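Local coordinates for lactaldehyde dehydrogenase (Methanocaldococcus jannaschii, PDB 3PQA), which oxidises lactaldehyde to lactate with NAD as the preferred cofactor, a step in coenzyme F420 biosynthesis, at residues W8-V16 and K26-E35; I40-K51 and I155-H163. All coordinates share one frame; numbering follows the deposited sequence. Where two conformers were deposited one is given.

Interaction 1: W8-V16 and K26-E35; sequences WINREDMDV and KKIPALSREE
A bend at chi3 (-49°) turns the guanidinium of Arg-11 toward the carboxylate of Glu-35. Glu-35 runs extended beyond CG and approaches from the opposite direction. The two groups meet end-on and nearly coplanar, 12° apart. NH1 of Arg-11 bonds OE2 of Glu-35 at 2.8 Å, and NH2 bonds OE1; both oxygens use their syn lone pairs. The third guanidinium nitrogen, Arg-11 NE, donates almost straight to Asp-13 OD2 at 2.7 Å. The anti lone pair of that oxygen takes Ala-30 N at 2.8 Å. Glu-35 also closes a capping box with Ser-32 at the start of helix 33-44: Ser-32 N donates to Glu-35 OE1, and Glu-35 N to Ser-32 OG.

Further on the strands pair antiparallel. The backbone N atoms of Asp-13 and Met-14 both donate to Ile-28 O, forming a classic beta bulge. Val-16 N bonds Lys-26 O. On one face Met-14 CE lies 3.6 Å from Ile-28 CD1, and Val-16 CG2 packs on Ile-28 CG2; helix 171-186 touches Val-16 and Ile-28. On the other face Lys-27 curls back, and its NZ meets Asp-15 OD1 at 3.1 Å from above the carboxylate plane.

Arg-11 thus has all three nitrogens engaged by two carboxylates, which fixes the guanidinium's rotation. It ties the loop leading into the hairpin to the capped start of helix 33-44. The carboxylates probably offset its charge.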
loop_
_atom_site.group_PDB
_atom_site.type_symbol
_atom_site.label_atom_id
_atom_site.label_comp_id
_atom_site.label_asym_id
_atom_site.label_seq_id
_atom_site.Cartn_x
_atom_site.Cartn_y
_atom_site.Cartn_z
ATOM N N TRP B 8 -30.505 25.577 -26.158
ATOM C CA TRP B 8 -29.718 24.744 -27.123
ATOM C C TRP B 8 -30.092 23.266 -27.058
ATOM O O TRP B 8 -29.859 22.519 -28.012
ATOM C CB TRP B 8 -28.214 24.904 -26.876
ATOM C CG TRP B 8 -27.791 24.473 -25.494
ATOM C CD1 TRP B 8 -27.353 23.230 -25.117
ATOM C CD2 TRP B 8 -27.772 25.288 -24.308
ATOM N NE1 TRP B 8 -27.069 23.219 -23.764
ATOM C CE2 TRP B 8 -27.313 24.467 -23.244
ATOM C CE3 TRP B 8 -28.099 26.634 -24.040
ATOM C CZ2 TRP B 8 -27.164 24.950 -21.924
ATOM C CZ3 TRP B 8 -27.954 27.117 -22.720
ATOM C CH2 TRP B 8 -27.482 26.270 -21.683
ATOM N N ILE B 9 -30.661 22.851 -25.928
ATOM C CA ILE B 9 -31.054 21.456 -25.714
ATOM C C ILE B 9 -32.071 20.983 -26.768
ATOM O O ILE B 9 -32.092 19.807 -27.132
ATOM C CB ILE B 9 -31.574 21.217 -24.263
ATOM C CG1 ILE B 9 -30.490 21.618 -23.250
ATOM C CG2 ILE B 9 -31.952 19.744 -24.061
ATOM C CD1 ILE B 9 -30.915 21.575 -21.765
ATOM N N ASN B 10 -32.879 21.908 -27.279
ATOM C CA ASN B 10 -33.887 21.577 -28.282
ATOM C C ASN B 10 -33.383 21.552 -29.728
ATOM O O ASN B 10 -34.127 21.160 -30.638
ATOM C CB ASN B 10 -35.084 22.526 -28.163
ATOM C CG ASN B 10 -35.990 22.184 -26.991
ATOM O OD1 ASN B 10 -36.351 23.056 -26.200
ATOM N ND2 ASN B 10 -36.366 20.908 -26.877
ATOM N N ARG B 11 -32.135 21.971 -29.941
ATOM C CA ARG B 11 -31.595 22.103 -31.295
ATOM C C ARG B 11 -31.392 20.760 -31.982
ATOM O O ARG B 11 -30.971 19.777 -31.361
ATOM C CB ARG B 11 -30.290 22.910 -31.315
ATOM C CG ARG B 11 -30.475 24.418 -31.113
ATOM C CD ARG B 11 -29.397 25.230 -31.837
ATOM N NE ARG B 11 -28.036 24.747 -31.569
ATOM C CZ ARG B 11 -27.166 25.341 -30.756
ATOM N NH1 ARG B 11 -27.501 26.456 -30.113
ATOM N NH2 ARG B 11 -25.957 24.826 -30.585
ATOM N N GLU B 12 -31.704 20.731 -33.272
ATOM C CA GLU B 12 -31.465 19.558 -34.094
ATOM C C GLU B 12 -30.456 19.957 -35.177
ATOM O O GLU B 12 -30.835 20.276 -36.308
ATOM C CB GLU B 12 -32.792 19.025 -34.664
ATOM C CG GLU B 12 -33.745 18.475 -33.585
ATOM C CD GLU B 12 -35.062 17.922 -34.137
ATOM O OE1 GLU B 12 -35.532 18.385 -35.198
ATOM O OE2 GLU B 12 -35.649 17.027 -33.482
ATOM N N ASP B 13 -29.174 19.963 -34.794
ATOM C CA ASP B 13 -28.074 20.453 -35.639
ATOM C C ASP B 13 -27.332 19.375 -36.410
ATOM O O ASP B 13 -26.939 19.590 -37.547
ATOM C CB ASP B 13 -27.008 21.169 -34.802
ATOM C CG ASP B 13 -27.531 22.373 -34.063
ATOM O OD1 ASP B 13 -28.355 23.142 -34.619
ATOM O OD2 ASP B 13 -27.077 22.566 -32.919
ATOM N N MET B 14 -27.097 18.233 -35.773
ATOM C CA MET B 14 -26.134 17.266 -36.280
ATOM C C MET B 14 -26.785 15.897 -36.416
ATOM O O MET B 14 -27.418 15.410 -35.475
ATOM C CB MET B 14 -24.935 17.206 -35.322
ATOM C CG MET B 14 -23.658 16.548 -35.855
ATOM S SD MET B 14 -22.333 16.497 -34.579
ATOM C CE MET B 14 -23.115 15.451 -33.359
ATOM N N ASP B 15 -26.623 15.279 -37.587
ATOM C CA ASP B 15 -27.172 13.953 -37.856
ATOM C C ASP B 15 -26.478 12.895 -37.011
ATOM O O ASP B 15 -25.261 12.938 -36.828
ATOM C CB ASP B 15 -27.000 13.574 -39.329
ATOM C CG ASP B 15 -28.000 14.260 -40.239
ATOM O OD1 ASP B 15 -28.837 15.036 -39.737
ATOM O OD2 ASP B 15 -27.941 14.008 -41.463
ATOM N N VAL B 16 -27.262 11.952 -36.506
ATOM C CA VAL B 16 -26.731 10.769 -35.826
ATOM C C VAL B 16 -27.188 9.564 -36.637
ATOM O O VAL B 16 -28.392 9.377 -36.861
ATOM C CB VAL B 16 -27.229 10.651 -34.363
ATOM C CG1 VAL B 16 -26.712 9.357 -33.722
ATOM C CG2 VAL B 16 -26.819 11.882 -33.535
ATOM N N LYS B 26 -31.569 10.346 -35.415
ATOM C CA LYS B 26 -32.063 11.652 -34.993
ATOM C C LYS B 26 -31.014 12.731 -35.184
ATOM O O LYS B 26 -29.910 12.468 -35.660
ATOM C CB LYS B 26 -32.526 11.627 -33.539
ATOM C CG LYS B 26 -31.439 11.258 -32.536
ATOM C CD LYS B 26 -31.879 11.600 -31.134
ATOM C CE LYS B 26 -33.114 10.821 -30.708
ATOM N NZ LYS B 26 -33.683 11.437 -29.479
ATOM N N LYS B 27 -31.388 13.950 -34.819
ATOM C CA LYS B 27 -30.507 15.092 -34.901
ATOM C C LYS B 27 -30.333 15.666 -33.501
ATOM O O LYS B 27 -31.294 15.764 -32.731
ATOM C CB LYS B 27 -31.060 16.131 -35.885
ATOM C CG LYS B 27 -30.911 15.731 -37.367
ATOM C CD LYS B 27 -31.506 16.774 -38.322
ATOM C CE LYS B 27 -30.709 18.089 -38.336
ATOM N NZ LYS B 27 -29.481 18.034 -39.192
ATOM N N ILE B 28 -29.097 15.997 -33.154
ATOM C CA ILE B 28 -28.781 16.468 -31.814
ATOM C C ILE B 28 -28.080 17.828 -31.874
ATOM O O ILE B 28 -27.666 18.270 -32.957
ATOM C CB ILE B 28 -27.921 15.422 -31.051
ATOM C CG1 ILE B 28 -26.532 15.289 -31.683
ATOM C CG2 ILE B 28 -28.647 14.080 -30.991
ATOM C CD1 ILE B 28 -25.560 14.471 -30.856
ATOM N N PRO B 29 -27.949 18.510 -30.715
ATOM C CA PRO B 29 -27.283 19.812 -30.747
ATOM C C PRO B 29 -25.785 19.729 -31.069
ATOM O O PRO B 29 -25.097 18.782 -30.666
ATOM C CB PRO B 29 -27.502 20.357 -29.328
ATOM C CG PRO B 29 -28.630 19.527 -28.755
ATOM C CD PRO B 29 -28.450 18.183 -29.366
ATOM N N ALA B 30 -25.299 20.715 -31.814
ATOM C CA ALA B 30 -23.865 20.891 -31.995
ATOM C C ALA B 30 -23.486 22.267 -31.487
ATOM O O ALA B 30 -23.842 23.292 -32.073
ATOM C CB ALA B 30 -23.451 20.703 -33.440
ATOM N N LEU B 31 -22.763 22.281 -30.377
ATOM C CA LEU B 31 -22.361 23.508 -29.721
ATOM C C LEU B 31 -21.285 24.234 -30.515
ATOM O O LEU B 31 -20.398 23.613 -31.095
ATOM C CB LEU B 31 -21.850 23.198 -28.309
ATOM C CG LEU B 31 -22.869 22.990 -27.191
ATOM C CD1 LEU B 31 -23.858 21.872 -27.496
ATOM C CD2 LEU B 31 -22.119 22.690 -25.906
ATOM N N SER B 32 -21.389 25.557 -30.558
ATOM C CA SER B 32 -20.332 26.389 -31.104
ATOM C C SER B 32 -19.178 26.470 -30.110
ATOM O O SER B 32 -19.344 26.129 -28.928
ATOM C CB SER B 32 -20.870 27.794 -31.349
ATOM O OG SER B 32 -21.203 28.398 -30.112
ATOM N N ARG B 33 -18.015 26.930 -30.576
ATOM C CA ARG B 33 -16.873 27.156 -29.688
ATOM C C ARG B 33 -17.262 28.104 -28.556
ATOM O O ARG B 33 -16.850 27.912 -27.407
ATOM C CB ARG B 33 -15.662 27.712 -30.451
ATOM C CG ARG B 33 -14.435 27.937 -29.551
ATOM C CD ARG B 33 -13.163 28.307 -30.324
ATOM N NE ARG B 33 -12.806 27.322 -31.345
ATOM C CZ ARG B 33 -12.046 26.247 -31.153
ATOM N NH1 ARG B 33 -11.528 25.964 -29.955
ATOM N NH2 ARG B 33 -11.803 25.443 -32.177
ATOM N N GLU B 34 -18.076 29.106 -28.879
ATOM C CA GLU B 34 -18.505 30.089 -27.889
ATOM C C GLU B 34 -19.448 29.471 -26.858
ATOM O O GLU B 34 -19.410 29.841 -25.685
ATOM C CB GLU B 34 -19.144 31.315 -28.557
ATOM C CG GLU B 34 -19.187 32.550 -27.663
ATOM C CD GLU B 34 -17.832 32.870 -27.052
ATOM O OE1 GLU B 34 -16.832 32.899 -27.800
ATOM O OE2 GLU B 34 -17.768 33.089 -25.823
ATOM N N GLU B 35 -20.272 28.515 -27.284
ATOM C CA GLU B 35 -21.158 27.814 -26.358
ATOM C C GLU B 35 -20.344 26.866 -25.477
ATOM O O GLU B 35 -20.634 26.729 -24.279
ATOM C CB GLU B 35 -22.266 27.067 -27.096
ATOM C CG GLU B 35 -23.334 28.012 -27.668
ATOM C CD GLU B 35 -24.342 27.321 -28.562
ATOM O OE1 GLU B 35 -23.958 26.413 -29.329
ATOM O OE2 GLU B 35 -25.532 27.711 -28.508
#

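Interaction 2: I40-K51 and I155-H163; sequences IDTAEKYKEVMK and IATGNVIVH
Gly-158 O is held by a water, which donates to it at 2.8 Å. The same water donates to Lys-47 O at 2.9 Å. It bridges the two backbones, which share no direct hydrogen bond. Gly-158 is the C-prime residue of a Schellman motif that ends helix 145-156. Its positive phi turns the chain from that helix into strand 160-165.

Met-50 lies against this turn. Its CB is 3.4 Å from Gly-158 O, and its CG is 3.5 Å from Asn-159 O. The side chain bends at chi2 (-31°) and chi3 (-76°), bringing CE beside Ile-155 O and near Ile-155 CG2. CB, CG and CE, rather than the sulfur, touch the turn. Cutting Met-50 back to an alanine is likely to open a gap beside Asn-159 O and Ile-155, and to take cover from Val-160 CG2.

Val-160 fills the angle between helices 33-44 and 47-51. Its CG1 presses on Ala-43 CB at 3.4 Å, tighter than usual for two carbons. Its CG2 sits 3.5 Å from Tyr-46 O and also touches Lys-47 CA. Further along the strand, Val-162 CG1 meets Ala-43 CB at 3.9 Å, and the side chains of Val-162 and Ile-40 cross at about a right angle.

Residues 40-44 of helix 33-44 run nearly antiparallel to strand 160-163, at 165°, with their axes 8.8 Å apart. This strand pairs with strands 122-138 and 194-196. Ala-43 and Val-162 also touch Asn-195, while Ile-161 points away from residues 40-51 and packs on helix 145-156. The contact therefore lays helix 33-44 against the mixed sheet of the dinucleotide-binding domain, as in other aldehyde dehydrogenases, while helix 47-51 meets the turn at 158-159 and Val-160.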
loop_
_atom_site.group_PDB
_atom_site.type_symbol
_atom_site.label_atom_id
_atom_site.label_comp_id
_atom_site.label_asym_id
_atom_site.label_seq_id
_atom_site.Cartn_x
_atom_site.Cartn_y
_atom_site.Cartn_z
ATOM N N ILE B 40 -17.844 25.895 -20.072
ATOM C CA ILE B 40 -16.642 25.744 -19.239
ATOM C C ILE B 40 -16.613 26.830 -18.152
ATOM O O ILE B 40 -16.295 26.547 -16.995
ATOM C CB ILE B 40 -15.352 25.735 -20.097
ATOM C CG1 ILE B 40 -15.255 24.424 -20.888
ATOM C CG2 ILE B 40 -14.094 25.960 -19.243
ATOM C CD1 ILE B 40 -14.241 24.456 -22.013
ATOM N N ASP B 41 -16.958 28.064 -18.531
ATOM C CA ASP B 41 -17.062 29.184 -17.579
ATOM C C ASP B 41 -18.043 28.872 -16.479
ATOM O O ASP B 41 -17.779 29.142 -15.310
ATOM C CB ASP B 41 -17.529 30.463 -18.276
ATOM C CG ASP B 41 -16.475 31.060 -19.164
ATOM O OD1 ASP B 41 -15.281 30.751 -18.966
ATOM O OD2 ASP B 41 -16.840 31.847 -20.068
ATOM N N THR B 42 -19.192 28.324 -16.868
ATOM C CA THR B 42 -20.221 27.922 -15.907
ATOM C C THR B 42 -19.788 26.761 -15.003
ATOM O O THR B 42 -19.978 26.833 -13.787
ATOM C CB THR B 42 -21.583 27.677 -16.609
ATOM O OG1 THR B 42 -21.977 28.874 -17.281
ATOM C CG2 THR B 42 -22.657 27.339 -15.605
ATOM N N ALA B 43 -19.169 25.723 -15.581
ATOM C CA ALA B 43 -18.576 24.620 -14.821
ATOM C C ALA B 43 -17.600 25.120 -13.749
ATOM O O ALA B 43 -17.599 24.622 -12.610
ATOM C CB ALA B 43 -17.873 23.633 -15.780
ATOM N N GLU B 44 -16.799 26.124 -14.112
ATOM C CA GLU B 44 -15.822 26.732 -13.208
ATOM C C GLU B 44 -16.494 27.209 -11.914
ATOM O O GLU B 44 -15.914 27.111 -10.823
ATOM C CB GLU B 44 -15.110 27.908 -13.901
ATOM C CG GLU B 44 -13.950 28.529 -13.111
ATOM C CD GLU B 44 -13.460 29.848 -13.697
ATOM O OE1 GLU B 44 -14.189 30.454 -14.505
ATOM O OE2 GLU B 44 -12.345 30.292 -13.348
ATOM N N LYS B 45 -17.716 27.732 -12.050
ATOM C CA LYS B 45 -18.462 28.293 -10.927
ATOM C C LYS B 45 -18.856 27.230 -9.908
ATOM O O LYS B 45 -19.157 27.563 -8.768
ATOM C CB LYS B 45 -19.713 29.044 -11.409
ATOM C CG LYS B 45 -19.397 30.286 -12.227
ATOM C CD LYS B 45 -20.650 30.961 -12.769
ATOM C CE LYS B 45 -20.276 32.118 -13.699
ATOM N NZ LYS B 45 -21.484 32.796 -14.251
ATOM N N TYR B 46 -18.825 25.956 -10.312
ATOM C CA TYR B 46 -19.230 24.878 -9.408
ATOM C C TYR B 46 -18.083 24.050 -8.847
ATOM O O TYR B 46 -18.321 23.024 -8.199
ATOM C CB TYR B 46 -20.240 23.969 -10.096
ATOM C CG TYR B 46 -21.538 24.672 -10.379
ATOM C CD1 TYR B 46 -22.441 24.955 -9.352
ATOM C CD2 TYR B 46 -21.854 25.066 -11.668
ATOM C CE1 TYR B 46 -23.639 25.620 -9.625
ATOM C CE2 TYR B 46 -23.040 25.716 -11.953
ATOM C CZ TYR B 46 -23.926 25.983 -10.938
ATOM O OH TYR B 46 -25.092 26.633 -11.255
ATOM N N LYS B 47 -16.851 24.505 -9.076
ATOM C CA LYS B 47 -15.648 23.802 -8.584
ATOM C C LYS B 47 -15.630 23.669 -7.066
ATOM O O LYS B 47 -15.274 22.613 -6.540
ATOM C CB LYS B 47 -14.370 24.490 -9.069
ATOM C CG LYS B 47 -14.107 24.325 -10.562
ATOM C CD LYS B 47 -12.868 25.108 -11.020
ATOM C CE LYS B 47 -11.552 24.388 -10.668
ATOM N NZ LYS B 47 -10.361 25.212 -11.063
ATOM N N GLU B 48 -16.010 24.738 -6.368
ATOM C CA GLU B 48 -16.071 24.701 -4.903
ATOM C C GLU B 48 -17.121 23.740 -4.368
ATOM O O GLU B 48 -16.854 22.998 -3.417
ATOM C CB GLU B 48 -16.235 26.106 -4.307
ATOM C CG GLU B 48 -14.914 26.860 -4.246
ATOM C CD GLU B 48 -13.852 26.111 -3.437
ATOM O OE1 GLU B 48 -12.810 25.732 -4.007
ATOM O OE2 GLU B 48 -14.064 25.898 -2.226
ATOM N N VAL B 49 -18.306 23.750 -4.979
ATOM C CA VAL B 49 -19.378 22.822 -4.616
ATOM C C VAL B 49 -18.951 21.358 -4.737
ATOM O O VAL B 49 -19.144 20.573 -3.788
ATOM C CB VAL B 49 -20.689 23.090 -5.419
ATOM C CG1 VAL B 49 -21.676 21.927 -5.273
ATOM C CG2 VAL B 49 -21.337 24.359 -4.944
ATOM N N MET B 50 -18.374 20.991 -5.885
ATOM C CA MET B 50 -17.882 19.621 -6.095
ATOM C C MET B 50 -16.734 19.250 -5.146
ATOM O O MET B 50 -16.697 18.132 -4.612
ATOM C CB MET B 50 -17.410 19.399 -7.536
ATOM C CG MET B 50 -18.374 18.663 -8.461
ATOM S SD MET B 50 -19.480 17.418 -7.771
ATOM C CE MET B 50 -18.357 16.056 -7.539
ATOM N N LYS B 51 -15.786 20.168 -4.971
ATOM C CA LYS B 51 -14.613 19.934 -4.115
ATOM C C LYS B 51 -15.033 19.629 -2.674
ATOM O O LYS B 51 -14.365 18.868 -1.968
ATOM C CB LYS B 51 -13.685 21.145 -4.158
ATOM C CG LYS B 51 -12.445 21.044 -3.280
ATOM C CD LYS B 51 -11.701 22.357 -3.320
ATOM C CE LYS B 51 -10.414 22.285 -2.538
ATOM N NZ LYS B 51 -9.779 23.626 -2.540
ATOM N N ILE B 155 -16.125 12.134 -10.501
ATOM C CA ILE B 155 -17.085 12.415 -9.432
ATOM C C ILE B 155 -16.508 11.988 -8.069
ATOM O O ILE B 155 -16.538 12.742 -7.087
ATOM C CB ILE B 155 -18.458 11.740 -9.691
ATOM C CG1 ILE B 155 -19.151 12.362 -10.914
ATOM C CG2 ILE B 155 -19.380 11.849 -8.456
ATOM C CD1 ILE B 155 -20.426 11.635 -11.309
ATOM N N ALA B 156 -15.942 10.785 -8.040
ATOM C CA ALA B 156 -15.357 10.250 -6.811
ATOM C C ALA B 156 -14.291 11.147 -6.183
ATOM O O ALA B 156 -14.141 11.155 -4.950
ATOM C CB ALA B 156 -14.787 8.862 -7.069
ATOM N N THR B 157 -13.553 11.871 -7.028
ATOM C CA THR B 157 -12.434 12.715 -6.587
ATOM C C THR B 157 -12.796 14.212 -6.488
ATOM O O THR B 157 -11.919 15.052 -6.282
ATOM C CB THR B 157 -11.176 12.484 -7.473
ATOM O OG1 THR B 157 -11.524 12.603 -8.862
ATOM C CG2 THR B 157 -10.605 11.099 -7.222
ATOM N N GLY B 158 -14.083 14.543 -6.635
ATOM C CA GLY B 158 -14.565 15.917 -6.380
ATOM C C GLY B 158 -14.335 16.933 -7.485
ATOM O O GLY B 158 -14.258 18.131 -7.219
ATOM N N ASN B 159 -14.258 16.447 -8.720
ATOM C CA ASN B 159 -14.054 17.273 -9.897
ATOM C C ASN B 159 -15.352 17.658 -10.573
ATOM O O ASN B 159 -16.293 16.885 -10.596
ATOM C CB ASN B 159 -13.215 16.528 -10.923
ATOM C CG ASN B 159 -11.828 16.243 -10.431
ATOM O OD1 ASN B 159 -10.997 17.140 -10.349
ATOM N ND2 ASN B 159 -11.561 14.989 -10.107
ATOM N N VAL B 160 -15.376 18.862 -11.138
ATOM C CA VAL B 160 -16.378 19.242 -12.120
ATOM C C VAL B 160 -15.975 18.605 -13.456
ATOM O O VAL B 160 -14.784 18.468 -13.748
ATOM C CB VAL B 160 -16.434 20.779 -12.229
ATOM C CG1 VAL B 160 -17.274 21.223 -13.420
ATOM C CG2 VAL B 160 -16.998 21.359 -10.927
ATOM N N ILE B 161 -16.964 18.231 -14.264
ATOM C CA ILE B 161 -16.707 17.569 -15.540
ATOM C C ILE B 161 -17.306 18.310 -16.755
ATOM O O ILE B 161 -18.473 18.707 -16.729
ATOM C CB ILE B 161 -17.284 16.157 -15.525
ATOM C CG1 ILE B 161 -16.738 15.363 -14.335
ATOM C CG2 ILE B 161 -16.992 15.438 -16.856
ATOM C CD1 ILE B 161 -17.617 14.157 -13.968
ATOM N N VAL B 162 -16.495 18.491 -17.799
ATOM C CA VAL B 162 -17.008 18.828 -19.133
ATOM C C VAL B 162 -16.658 17.671 -20.056
ATOM O O VAL B 162 -15.498 17.232 -20.124
ATOM C CB VAL B 162 -16.499 20.187 -19.662
ATOM C CG1 VAL B 162 -17.068 21.337 -18.804
ATOM C CG2 VAL B 162 -14.977 20.250 -19.704
ATOM N N HIS B 163 -17.673 17.142 -20.723
ATOM C CA HIS B 163 -17.548 15.843 -21.364
ATOM C C HIS B 163 -18.017 15.929 -22.802
ATOM O O HIS B 163 -19.196 16.202 -23.044
ATOM C CB HIS B 163 -18.392 14.834 -20.572
ATOM C CG HIS B 163 -18.525 13.492 -21.228
ATOM N ND1 HIS B 163 -19.539 12.618 -20.912
ATOM C CD2 HIS B 163 -17.782 12.876 -22.181
ATOM C CE1 HIS B 163 -19.415 11.518 -21.637
ATOM N NE2 HIS B 163 -18.349 11.646 -22.407
HETATM O O HOH W 1 -13.767 20.756 -8.138
#

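From the N terminus, interaction 1 comes first. It closes a short loop: nine residues separate its segments, and strands 14-17 and 24-28 form a hairpin near the surface. The chain then enters helix 33-44, which both interactions use, interaction 1 at its start and interaction 2 toward its end. Interaction 2 closes a much longer loop, with 103 mostly helical residues between its segments. The two loops follow in series and neither nest nor cross. Their centres lie 23 Å apart, and they do not touch. Helix 33-44 thus joins the two contacts: its start is tied to the segment around the N-terminal hairpin, and its later part lies on the mixed sheet containing strand 160-165. Both are away from the annotated active-site and NAD-binding residues.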